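Long-range contacts in cysteine protease (Xylella fastidiosa, PDB 3OIS), which probably hydrolyses peptide bonds as a papain-family cysteine peptidase and binds uridine-5'-diphosphate: residues Y244-R249 and M269-I274; Q68-G73 and E99-R104; E141-Y146 and D170-D175. One frame throughout, in Å; residues are numbered along the deposited sequence.

Contact 1 (Y244-R249 and M269-I274); sequences YDDEIR and MPYEYI
Y244 and Y271 meet where strand 233-245 ends, at the start of the turn of an antiparallel β-hairpin in the sheet-rich half of this papain-like fold. The hairpin returns as strand 250-254, and strand 266-270 then runs into the short helix 271-274 carrying Y271. The Y244 ring lies obliquely to the Y271 hydroxyl, with CD2 3.5 Å from OH, while its own hydroxyl is held by the carbonyl of P58. D245 starts the turn proper: its OD1 accepts the backbone N-H of E247, an Asx turn, and its OD2 forms a salt bridge with K60. The side chain of D246 starts out away from the helix, yet its carboxylate turns back, and OD1 accepts a hydrogen bond from Y271 OH at 2.6 Å, on its anti side and at the edge of the phenol ring. K195 forms a salt bridge with the same oxygen, which would be expected to favour the ionised acid. R249 carries most of the remaining contact. Its CA sits over the centre of one face of the Y271 ring, and CB makes a CH-π contact with that ring, 3.9 Å from the centroid. A bend at chi3 (49°) folds the guanidinium back, so that Y271 CD2 lies over its face, guanidinium and ring planes steeply inclined at 72°. NH1 forms a salt bridge with E272 OE1 at 3.2 Å, OE1 lying at the guanidinium edge but met from above its carboxylate plane. R249 O takes the Y271 N-H at 3.0 Å, nearly straight at 167°, and also accepts a hydrogen bond from water 1, which donates a second to E272 OE2 at 2.8 Å.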
loop_
_atom_site.group_PDB
_atom_site.type_symbol
_atom_site.label_atom_id
_atom_site.label_comp_id
_atom_site.label_asym_id
_atom_site.label_seq_id
_atom_site.Cartn_x
_atom_site.Cartn_y
_atom_site.Cartn_z
ATOM N N TYR A 244 -2.200 6.667 14.850
ATOM C CA TYR A 244 -1.637 5.890 15.950
ATOM C C TYR A 244 -2.328 6.246 17.273
ATOM O O TYR A 244 -3.011 7.253 17.332
ATOM C CB TYR A 244 -0.126 6.166 16.097
ATOM C CG TYR A 244 0.265 7.608 16.439
ATOM C CD1 TYR A 244 0.636 8.537 15.474
ATOM C CD2 TYR A 244 0.295 7.982 17.770
ATOM C CE1 TYR A 244 1.014 9.849 15.834
ATOM C CE2 TYR A 244 0.685 9.250 18.144
ATOM C CZ TYR A 244 1.062 10.164 17.181
ATOM O OH TYR A 244 1.459 11.456 17.564
ATOM N N ASP A 245 -2.167 5.397 18.272
ATOM C CA ASP A 245 -2.801 5.662 19.562
ATOM C C ASP A 245 -1.868 5.203 20.633
ATOM O O ASP A 245 -1.706 3.979 20.853
ATOM C CB ASP A 245 -4.196 5.015 19.668
ATOM C CG ASP A 245 -4.999 5.598 20.848
ATOM O OD1 ASP A 245 -4.357 6.170 21.737
ATOM O OD2 ASP A 245 -6.237 5.583 20.842
ATOM N N ASP A 246 -1.221 6.160 21.317
ATOM C CA ASP A 246 -0.373 5.795 22.499
ATOM C C ASP A 246 -1.122 5.035 23.577
ATOM O O ASP A 246 -0.455 4.302 24.326
ATOM C CB ASP A 246 0.291 7.003 23.157
ATOM C CG ASP A 246 1.426 7.554 22.353
ATOM O OD1 ASP A 246 1.894 6.905 21.361
ATOM O OD2 ASP A 246 1.868 8.674 22.687
ATOM N N GLU A 247 -2.456 5.180 23.675
ATOM C CA GLU A 247 -3.236 4.500 24.729
ATOM C C GLU A 247 -3.075 2.993 24.596
ATOM O O GLU A 247 -2.965 2.265 25.600
ATOM C CB GLU A 247 -4.709 4.921 24.653
ATOM C CG GLU A 247 -5.682 4.357 25.751
ATOM C CD GLU A 247 -5.345 4.862 27.161
ATOM O OE1 GLU A 247 -5.126 6.095 27.350
ATOM O OE2 GLU A 247 -5.299 3.994 28.077
ATOM N N ILE A 248 -3.012 2.508 23.341
ATOM C CA ILE A 248 -2.877 1.065 23.130
ATOM C C ILE A 248 -1.541 0.711 22.388
ATOM O O ILE A 248 -1.285 -0.453 22.154
ATOM C CB ILE A 248 -4.118 0.519 22.377
ATOM C CG1 ILE A 248 -4.216 1.166 20.974
ATOM C CG2 ILE A 248 -5.431 0.773 23.269
ATOM C CD1 ILE A 248 -5.112 0.400 20.031
ATOM N N ARG A 249 -0.711 1.714 22.063
ATOM C CA ARG A 249 0.605 1.531 21.395
ATOM C C ARG A 249 0.405 0.670 20.124
ATOM O O ARG A 249 1.079 -0.341 19.901
ATOM C CB ARG A 249 1.658 0.925 22.357
ATOM C CG ARG A 249 2.007 1.871 23.576
ATOM C CD ARG A 249 2.954 1.143 24.570
ATOM N NE ARG A 249 4.074 0.553 23.809
ATOM C CZ ARG A 249 5.155 1.206 23.369
ATOM N NH1 ARG A 249 6.060 0.541 22.634
ATOM N NH2 ARG A 249 5.367 2.499 23.680
ATOM N N MET A 269 -1.795 -2.175 14.304
ATOM C CA MET A 269 -0.498 -2.831 14.253
ATOM C C MET A 269 0.342 -2.357 15.469
ATOM O O MET A 269 0.538 -1.188 15.604
ATOM C CB MET A 269 0.296 -2.459 12.972
ATOM C CG MET A 269 1.685 -3.166 12.978
ATOM S SD MET A 269 2.547 -2.877 11.355
ATOM C CE MET A 269 1.700 -4.111 10.331
ATOM N N PRO A 270 0.890 -3.265 16.283
ATOM C CA PRO A 270 1.655 -2.839 17.477
ATOM C C PRO A 270 2.887 -1.994 17.127
ATOM O O PRO A 270 3.514 -2.211 16.100
ATOM C CB PRO A 270 2.168 -4.161 18.096
ATOM C CG PRO A 270 1.358 -5.276 17.402
ATOM C CD PRO A 270 0.798 -4.727 16.125
ATOM N N TYR A 271 3.223 -1.030 17.979
ATOM C CA TYR A 271 4.475 -0.314 17.834
ATOM C C TYR A 271 5.689 -1.199 17.630
ATOM O O TYR A 271 6.557 -0.884 16.808
ATOM C CB TYR A 271 4.699 0.522 19.120
ATOM C CG TYR A 271 3.808 1.753 19.194
ATOM C CD1 TYR A 271 2.753 1.983 18.287
ATOM C CD2 TYR A 271 3.969 2.681 20.216
ATOM C CE1 TYR A 271 1.945 3.126 18.404
ATOM C CE2 TYR A 271 3.112 3.844 20.340
ATOM C CZ TYR A 271 2.112 4.050 19.442
ATOM O OH TYR A 271 1.274 5.172 19.537
ATOM N N GLU A 272 5.741 -2.324 18.353
ATOM C CA GLU A 272 6.920 -3.238 18.268
ATOM C C GLU A 272 6.947 -3.993 16.920
ATOM O O GLU A 272 7.998 -4.547 16.526
ATOM C CB GLU A 272 6.835 -4.285 19.402
ATOM C CG GLU A 272 6.812 -3.759 20.884
ATOM C CD GLU A 272 5.447 -3.160 21.401
ATOM O OE1 GLU A 272 5.468 -2.620 22.558
ATOM O OE2 GLU A 272 4.367 -3.185 20.692
ATOM N N TYR A 273 5.816 -4.050 16.246
ATOM C CA TYR A 273 5.769 -4.727 14.957
ATOM C C TYR A 273 6.311 -3.741 13.911
ATOM O O TYR A 273 7.278 -4.045 13.192
ATOM C CB TYR A 273 4.315 -5.100 14.701
ATOM C CG TYR A 273 4.065 -6.137 13.592
ATOM C CD1 TYR A 273 3.270 -7.233 13.889
ATOM C CD2 TYR A 273 4.620 -6.037 12.288
ATOM C CE1 TYR A 273 2.970 -8.163 12.963
ATOM C CE2 TYR A 273 4.374 -7.052 11.331
ATOM C CZ TYR A 273 3.500 -8.083 11.665
ATOM O OH TYR A 273 3.204 -9.103 10.783
ATOM N N ILE A 274 5.688 -2.558 13.810
ATOM C CA ILE A 274 6.086 -1.625 12.766
ATOM C C ILE A 274 7.554 -1.156 12.851
ATOM O O ILE A 274 8.164 -0.834 11.816
ATOM C CB ILE A 274 5.104 -0.401 12.749
ATOM C CG1 ILE A 274 5.054 0.225 11.356
ATOM C CG2 ILE A 274 5.513 0.576 13.900
ATOM C CD1 ILE A 274 3.846 1.308 11.163
HETATM O O HOH W 1 1.766 -2.472 21.355
#

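Contact 2 (Q68-G73 and E99-R104)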
loop_
_atom_site.group_PDB
_atom_site.type_symbol
_atom_site.label_atom_id
_atom_site.label_comp_id
_atom_site.label_asym_id
_atom_site.label_seq_id
_atom_site.Cartn_x
_atom_site.Cartn_y
_atom_site.Cartn_z
ATOM N N GLN A 68 -14.339 4.562 1.801
ATOM C CA GLN A 68 -14.244 3.258 2.435
ATOM C C GLN A 68 -13.029 2.511 1.881
ATOM O O GLN A 68 -12.481 2.867 0.815
ATOM C CB GLN A 68 -15.486 2.406 2.221
ATOM C CG GLN A 68 -15.812 2.083 0.826
ATOM C CD GLN A 68 -17.268 1.555 0.691
ATOM O OE1 GLN A 68 -17.597 0.433 1.129
ATOM N NE2 GLN A 68 -18.134 2.379 0.066
ATOM N N VAL A 69 -12.665 1.471 2.606
ATOM C CA VAL A 69 -11.594 0.574 2.095
ATOM C C VAL A 69 -11.937 0.008 0.731
ATOM O O VAL A 69 -13.138 -0.175 0.382
ATOM C CB VAL A 69 -11.221 -0.549 3.096
ATOM C CG1 VAL A 69 -10.674 0.003 4.411
ATOM C CG2 VAL A 69 -12.438 -1.465 3.292
ATOM N N TYR A 70 -10.893 -0.287 -0.028
ATOM C CA TYR A 70 -11.107 -1.087 -1.229
ATOM C C TYR A 70 -10.962 -2.546 -0.945
ATOM O O TYR A 70 -10.577 -2.925 0.142
ATOM C CB TYR A 70 -10.018 -0.759 -2.288
ATOM C CG TYR A 70 -9.561 0.711 -2.434
ATOM C CD1 TYR A 70 -10.497 1.787 -2.557
ATOM C CD2 TYR A 70 -8.210 1.045 -2.346
ATOM C CE1 TYR A 70 -10.086 3.080 -2.722
ATOM C CE2 TYR A 70 -7.783 2.381 -2.485
ATOM C CZ TYR A 70 -8.723 3.400 -2.696
ATOM O OH TYR A 70 -8.329 4.724 -2.849
ATOM N N ASP A 71 -11.260 -3.372 -1.961
ATOM C CA ASP A 71 -11.029 -4.798 -1.794
ATOM C C ASP A 71 -10.155 -5.223 -2.973
ATOM O O ASP A 71 -10.628 -5.217 -4.135
ATOM C CB ASP A 71 -12.362 -5.560 -1.814
ATOM C CG ASP A 71 -12.211 -7.026 -1.510
ATOM O OD1 ASP A 71 -11.080 -7.592 -1.574
ATOM O OD2 ASP A 71 -13.270 -7.688 -1.227
ATOM N N GLN A 72 -8.880 -5.590 -2.729
ATOM C CA GLN A 72 -8.036 -5.919 -3.884
ATOM C C GLN A 72 -8.339 -7.268 -4.449
ATOM O O GLN A 72 -7.876 -7.589 -5.530
ATOM C CB GLN A 72 -6.583 -5.866 -3.456
ATOM C CG GLN A 72 -6.160 -7.016 -2.563
ATOM C CD GLN A 72 -4.663 -6.880 -2.276
ATOM O OE1 GLN A 72 -3.770 -7.595 -2.885
ATOM N NE2 GLN A 72 -4.361 -6.083 -1.315
ATOM N N GLY A 73 -9.166 -8.056 -3.747
ATOM C CA GLY A 73 -9.500 -9.420 -4.219
ATOM C C GLY A 73 -8.287 -10.331 -4.442
ATOM O O GLY A 73 -7.339 -10.384 -3.604
ATOM N N GLU A 99 -13.761 13.957 -6.385
ATOM C CA GLU A 99 -13.215 12.795 -5.768
ATOM C C GLU A 99 -13.417 11.569 -6.680
ATOM O O GLU A 99 -14.504 11.301 -7.163
ATOM C CB GLU A 99 -13.895 12.599 -4.394
ATOM C CG GLU A 99 -13.486 11.294 -3.701
ATOM C CD GLU A 99 -13.663 11.349 -2.185
ATOM O OE1 GLU A 99 -14.486 12.158 -1.657
ATOM O OE2 GLU A 99 -12.977 10.564 -1.516
ATOM N N PHE A 100 -12.353 10.821 -6.932
ATOM C CA PHE A 100 -12.520 9.533 -7.617
ATOM C C PHE A 100 -11.587 8.525 -6.975
ATOM O O PHE A 100 -10.608 8.930 -6.366
ATOM C CB PHE A 100 -12.245 9.630 -9.150
ATOM C CG PHE A 100 -10.872 10.183 -9.482
ATOM C CD1 PHE A 100 -10.703 11.515 -9.743
ATOM C CD2 PHE A 100 -9.739 9.360 -9.477
ATOM C CE1 PHE A 100 -9.430 12.049 -10.032
ATOM C CE2 PHE A 100 -8.450 9.885 -9.771
ATOM C CZ PHE A 100 -8.296 11.234 -10.025
ATOM N N ILE A 101 -11.893 7.237 -7.120
ATOM C CA ILE A 101 -10.945 6.183 -6.724
ATOM C C ILE A 101 -9.921 6.109 -7.886
ATOM O O ILE A 101 -10.324 5.974 -9.030
ATOM C CB ILE A 101 -11.647 4.846 -6.585
ATOM C CG1 ILE A 101 -12.565 4.857 -5.330
ATOM C CG2 ILE A 101 -10.613 3.735 -6.318
ATOM C CD1 ILE A 101 -13.524 3.603 -5.254
ATOM N N PRO A 102 -8.618 6.258 -7.577
ATOM C CA PRO A 102 -7.606 6.111 -8.649
ATOM C C PRO A 102 -7.576 4.672 -9.182
ATOM O O PRO A 102 -7.824 3.711 -8.412
ATOM C CB PRO A 102 -6.271 6.439 -7.952
ATOM C CG PRO A 102 -6.669 7.269 -6.754
ATOM C CD PRO A 102 -7.998 6.734 -6.314
ATOM N N SER A 103 -7.357 4.527 -10.490
ATOM C CA SER A 103 -7.244 3.181 -11.117
ATOM C C SER A 103 -6.096 2.302 -10.593
ATOM O O SER A 103 -4.934 2.487 -10.975
ATOM C CB SER A 103 -7.105 3.281 -12.643
ATOM O OG SER A 103 -7.002 1.962 -13.121
ATOM N N ARG A 104 -6.453 1.318 -9.776
ATOM C CA ARG A 104 -5.459 0.404 -9.158
ATOM C C ARG A 104 -4.816 -0.474 -10.205
ATOM O O ARG A 104 -3.601 -0.715 -10.143
ATOM C CB ARG A 104 -6.153 -0.439 -8.109
ATOM C CG ARG A 104 -6.460 0.453 -6.819
ATOM C CD ARG A 104 -7.451 -0.293 -5.897
ATOM N NE ARG A 104 -8.793 -0.495 -6.471
ATOM C CZ ARG A 104 -9.669 -1.460 -6.155
ATOM N NH1 ARG A 104 -9.376 -2.427 -5.278
ATOM N NH2 ARG A 104 -10.887 -1.460 -6.805
HETATM O O HOH W 2 -12.575 -2.441 -4.315
HETATM O O HOH W 3 -12.976 -3.863 -6.337
#
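R104 reaches across to the backbone of D71: NH1 gives the carbonyl O of D71 a weak hydrogen bond of 3.3 Å, the oxygen lying at the edge of the guanidinium, near its plane. Two waters widen the link. Water 2 accepts the N-H of D71 at 2.9 Å and, weakly, a bond from R104 NH2; water 3 accepts from R104 NH2 at 3.2 Å and donates weakly to D71 O. The main charge partner of R104 is E141, which forms a salt bridge with NH2, while the ring of Y146 makes a cation-π contact with the same group. D71 also orders its own loop, for OD1 accepts the backbone N-H of G73 at 2.9 Å, an Asx turn. This loop leads into helix 78-93, the long central helix of the papain-like fold, and 99-104 follows the same helix, so the contact draws together the chain before and after it.

Side-chain packing centres on Y70. R104 CD lies 3.9 Å from Y70 CD2, and from there the bend at chi3 (-65°) carries the guanidinium to where Y70 CB sits over one of its faces, 3.5 Å from NH1. Ring and guanidinium planes are 35° apart. The I101 side chain runs antiparallel alongside the tyrosine, its CG2 branch 3.7 Å from Y70 CE1. The Y70 hydroxyl passes P102 CD at 4.0 Å and is hydrogen-bonded to Q88.

Contact 3 (E141-Y146 and D170-D175)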
loop_
_atom_site.group_PDB
_atom_site.type_symbol
_atom_site.label_atom_id
_atom_site.label_comp_id
_atom_site.label_asym_id
_atom_site.label_seq_id
_atom_site.Cartn_x
_atom_site.Cartn_y
_atom_site.Cartn_z
ATOM N N GLU A 141 -10.458 5.263 -11.718
ATOM C CA GLU A 141 -10.780 3.875 -11.833
ATOM C C GLU A 141 -11.965 3.657 -12.806
ATOM O O GLU A 141 -11.972 2.689 -13.500
ATOM C CB GLU A 141 -10.909 3.182 -10.466
ATOM C CG GLU A 141 -11.021 1.678 -10.582
ATOM C CD GLU A 141 -10.556 1.035 -9.295
ATOM O OE1 GLU A 141 -11.375 0.897 -8.341
ATOM O OE2 GLU A 141 -9.366 0.667 -9.292
ATOM N N LYS A 142 -12.895 4.610 -12.903
ATOM C CA LYS A 142 -13.970 4.444 -13.905
ATOM C C LYS A 142 -13.513 4.279 -15.305
ATOM O O LYS A 142 -14.173 3.548 -16.061
ATOM C CB LYS A 142 -15.065 5.539 -13.779
ATOM C CG LYS A 142 -16.028 5.193 -12.606
ATOM C CD LYS A 142 -16.967 6.308 -12.132
ATOM C CE LYS A 142 -17.902 5.769 -11.042
ATOM N NZ LYS A 142 -19.038 6.714 -10.735
ATOM N N GLU A 143 -12.407 4.934 -15.668
ATOM C CA GLU A 143 -11.811 4.853 -16.993
ATOM C C GLU A 143 -11.006 3.559 -17.195
ATOM O O GLU A 143 -10.795 3.109 -18.311
ATOM C CB GLU A 143 -10.883 6.059 -17.177
ATOM C CG GLU A 143 -10.361 6.295 -18.572
ATOM C CD GLU A 143 -9.619 7.627 -18.677
ATOM O OE1 GLU A 143 -9.389 8.290 -17.635
ATOM O OE2 GLU A 143 -9.275 8.030 -19.824
ATOM N N TRP A 144 -10.529 2.957 -16.089
ATOM C CA TRP A 144 -9.756 1.683 -16.176
ATOM C C TRP A 144 -10.126 0.846 -14.961
ATOM O O TRP A 144 -9.399 0.886 -13.901
ATOM C CB TRP A 144 -8.210 1.920 -16.275
ATOM C CG TRP A 144 -7.510 0.681 -16.803
ATOM C CD1 TRP A 144 -6.619 -0.132 -16.123
ATOM C CD2 TRP A 144 -7.673 0.093 -18.115
ATOM N NE1 TRP A 144 -6.267 -1.191 -16.910
ATOM C CE2 TRP A 144 -6.843 -1.060 -18.164
ATOM C CE3 TRP A 144 -8.433 0.419 -19.240
ATOM C CZ2 TRP A 144 -6.786 -1.906 -19.308
ATOM C CZ3 TRP A 144 -8.321 -0.380 -20.407
ATOM C CH2 TRP A 144 -7.537 -1.548 -20.416
ATOM N N PRO A 145 -11.280 0.183 -15.051
ATOM C CA PRO A 145 -11.904 -0.348 -13.838
ATOM C C PRO A 145 -11.201 -1.598 -13.314
ATOM O O PRO A 145 -10.495 -2.275 -14.049
ATOM C CB PRO A 145 -13.344 -0.679 -14.260
ATOM C CG PRO A 145 -13.428 -0.466 -15.766
ATOM C CD PRO A 145 -12.223 0.290 -16.205
ATOM N N TYR A 146 -11.422 -1.871 -12.036
ATOM C CA TYR A 146 -10.790 -3.004 -11.359
ATOM C C TYR A 146 -11.438 -4.347 -11.657
ATOM O O TYR A 146 -12.649 -4.422 -11.712
ATOM C CB TYR A 146 -10.849 -2.716 -9.845
ATOM C CG TYR A 146 -9.804 -3.513 -9.077
ATOM C CD1 TYR A 146 -8.443 -3.158 -9.159
ATOM C CD2 TYR A 146 -10.205 -4.596 -8.271
ATOM C CE1 TYR A 146 -7.464 -3.926 -8.440
ATOM C CE2 TYR A 146 -9.274 -5.427 -7.609
ATOM C CZ TYR A 146 -7.887 -5.018 -7.682
ATOM O OH TYR A 146 -6.964 -5.747 -6.961
ATOM N N ASP A 170 -4.806 4.205 -24.708
ATOM C CA ASP A 170 -4.064 5.435 -24.888
ATOM C C ASP A 170 -4.710 6.594 -24.145
ATOM O O ASP A 170 -3.976 7.448 -23.593
ATOM C CB ASP A 170 -4.006 5.785 -26.378
ATOM C CG ASP A 170 -2.932 5.022 -27.088
ATOM O OD1 ASP A 170 -2.202 4.236 -26.408
ATOM O OD2 ASP A 170 -2.839 5.217 -28.320
ATOM N N GLN A 171 -6.049 6.593 -24.090
ATOM C CA GLN A 171 -6.807 7.697 -23.421
ATOM C C GLN A 171 -6.516 7.677 -21.901
ATOM O O GLN A 171 -6.334 8.714 -21.288
ATOM C CB GLN A 171 -8.345 7.706 -23.681
ATOM C CG GLN A 171 -9.060 9.086 -23.324
ATOM C CD GLN A 171 -8.330 10.418 -23.865
ATOM O OE1 GLN A 171 -7.972 10.510 -25.041
ATOM N NE2 GLN A 171 -8.072 11.416 -22.947
ATOM N N CYS A 172 -6.422 6.470 -21.348
ATOM C CA CYS A 172 -6.041 6.289 -19.921
ATOM C C CYS A 172 -4.696 6.879 -19.616
ATOM O O CYS A 172 -4.558 7.621 -18.667
ATOM C CB CYS A 172 -6.077 4.812 -19.585
ATOM S SG CYS A 172 -7.706 4.152 -19.473
ATOM N N TYR A 173 -3.683 6.569 -20.433
ATOM C CA TYR A 173 -2.374 7.174 -20.245
ATOM C C TYR A 173 -2.381 8.692 -20.325
ATOM O O TYR A 173 -1.682 9.382 -19.553
ATOM C CB TYR A 173 -1.383 6.558 -21.216
ATOM C CG TYR A 173 -0.905 5.162 -20.806
ATOM C CD1 TYR A 173 -1.497 4.016 -21.313
ATOM C CD2 TYR A 173 0.195 5.031 -19.922
ATOM C CE1 TYR A 173 -1.038 2.730 -20.980
ATOM C CE2 TYR A 173 0.695 3.750 -19.590
ATOM C CZ TYR A 173 0.086 2.640 -20.041
ATOM O OH TYR A 173 0.510 1.372 -19.746
ATOM N N LYS A 174 -3.134 9.240 -21.310
ATOM C CA LYS A 174 -3.174 10.700 -21.420
ATOM C C LYS A 174 -3.835 11.321 -20.174
ATOM O O LYS A 174 -3.288 12.274 -19.584
ATOM C CB LYS A 174 -3.966 11.078 -22.664
ATOM C CG LYS A 174 -3.949 12.551 -22.998
ATOM C CD LYS A 174 -4.185 12.790 -24.541
ATOM C CE LYS A 174 -4.742 14.204 -24.835
ATOM N NZ LYS A 174 -6.088 14.288 -24.132
ATOM N N ASP A 175 -4.986 10.820 -19.780
ATOM C CA ASP A 175 -5.691 11.360 -18.598
ATOM C C ASP A 175 -4.838 11.184 -17.318
ATOM O O ASP A 175 -4.771 12.053 -16.460
ATOM C CB ASP A 175 -7.087 10.725 -18.461
ATOM C CG ASP A 175 -8.041 11.132 -19.597
ATOM O OD1 ASP A 175 -7.807 12.165 -20.230
ATOM O OD2 ASP A 175 -8.963 10.384 -19.891
#
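E143 and C172 mark the closest approach of the two backbones, their CA atoms 6.6 Å apart, where a loop with helical backbone angles at 141-143 runs beside helix 170-176. A bond from W144 N to the carbonyl O of E141 braces the loop, and the side chains of E143 and W144 both set out toward the helix. That of E143 is described in one of its two conformers, so the contacts it makes are tentative. C172 occupies the middle of the contact. With chi1 at -72°, its sulfur stands beside the backbone N and meets E143 at two points: SG is 3.5 Å from the side-chain CG of E143 and also 3.5 Å from the carbonyl O of E143. On the W144 side, SG lies 3.8 Å from CE3 and approaches the six-membered ring obliquely, 4.9 Å from its centroid.

The outer margin is polar. E143 extends beyond CG toward the next helical turn, where its carboxylate crosses that of D175. E143 OE2 and D175 OD2 are modelled only 2.4 Å apart. Such a distance would suggest a proton shared between two acids, but the detail is doubtful. Q171, one turn before D175 on the helix, steadies that acid by donating from NE2 to D175 OD1 at 2.8 Å. W144 also touches L105 of helix 104-114, and Y173 bonds to N110 of that helix. The whole exemplifies a cysteine sulfur-aromatic contact joining a surface loop to a short helix at the periphery of the helical half of a papain-like fold.

Along the chain contact 2 comes first, contact 3 follows and contact 1 is last, all within the papain-like part of the chain. Contacts 2 and 3 are neighbours, with centres 14 Å apart, and they touch directly: Y146 OH probably bonds to Q72 O, and S103 OG to W144 O. Both belong to the helical half, next to helix 104-114. Contact 1 lies on the far side of the chain's centre from contact 3, about 38 Å between centres, and about 26 Å from contact 2, in the antiparallel sheet. The layout follows the two-part plan of papain-like peptidases: one local network ties loops to helices, while a separate one joins a hairpin turn of the sheet to the short helix 271-274.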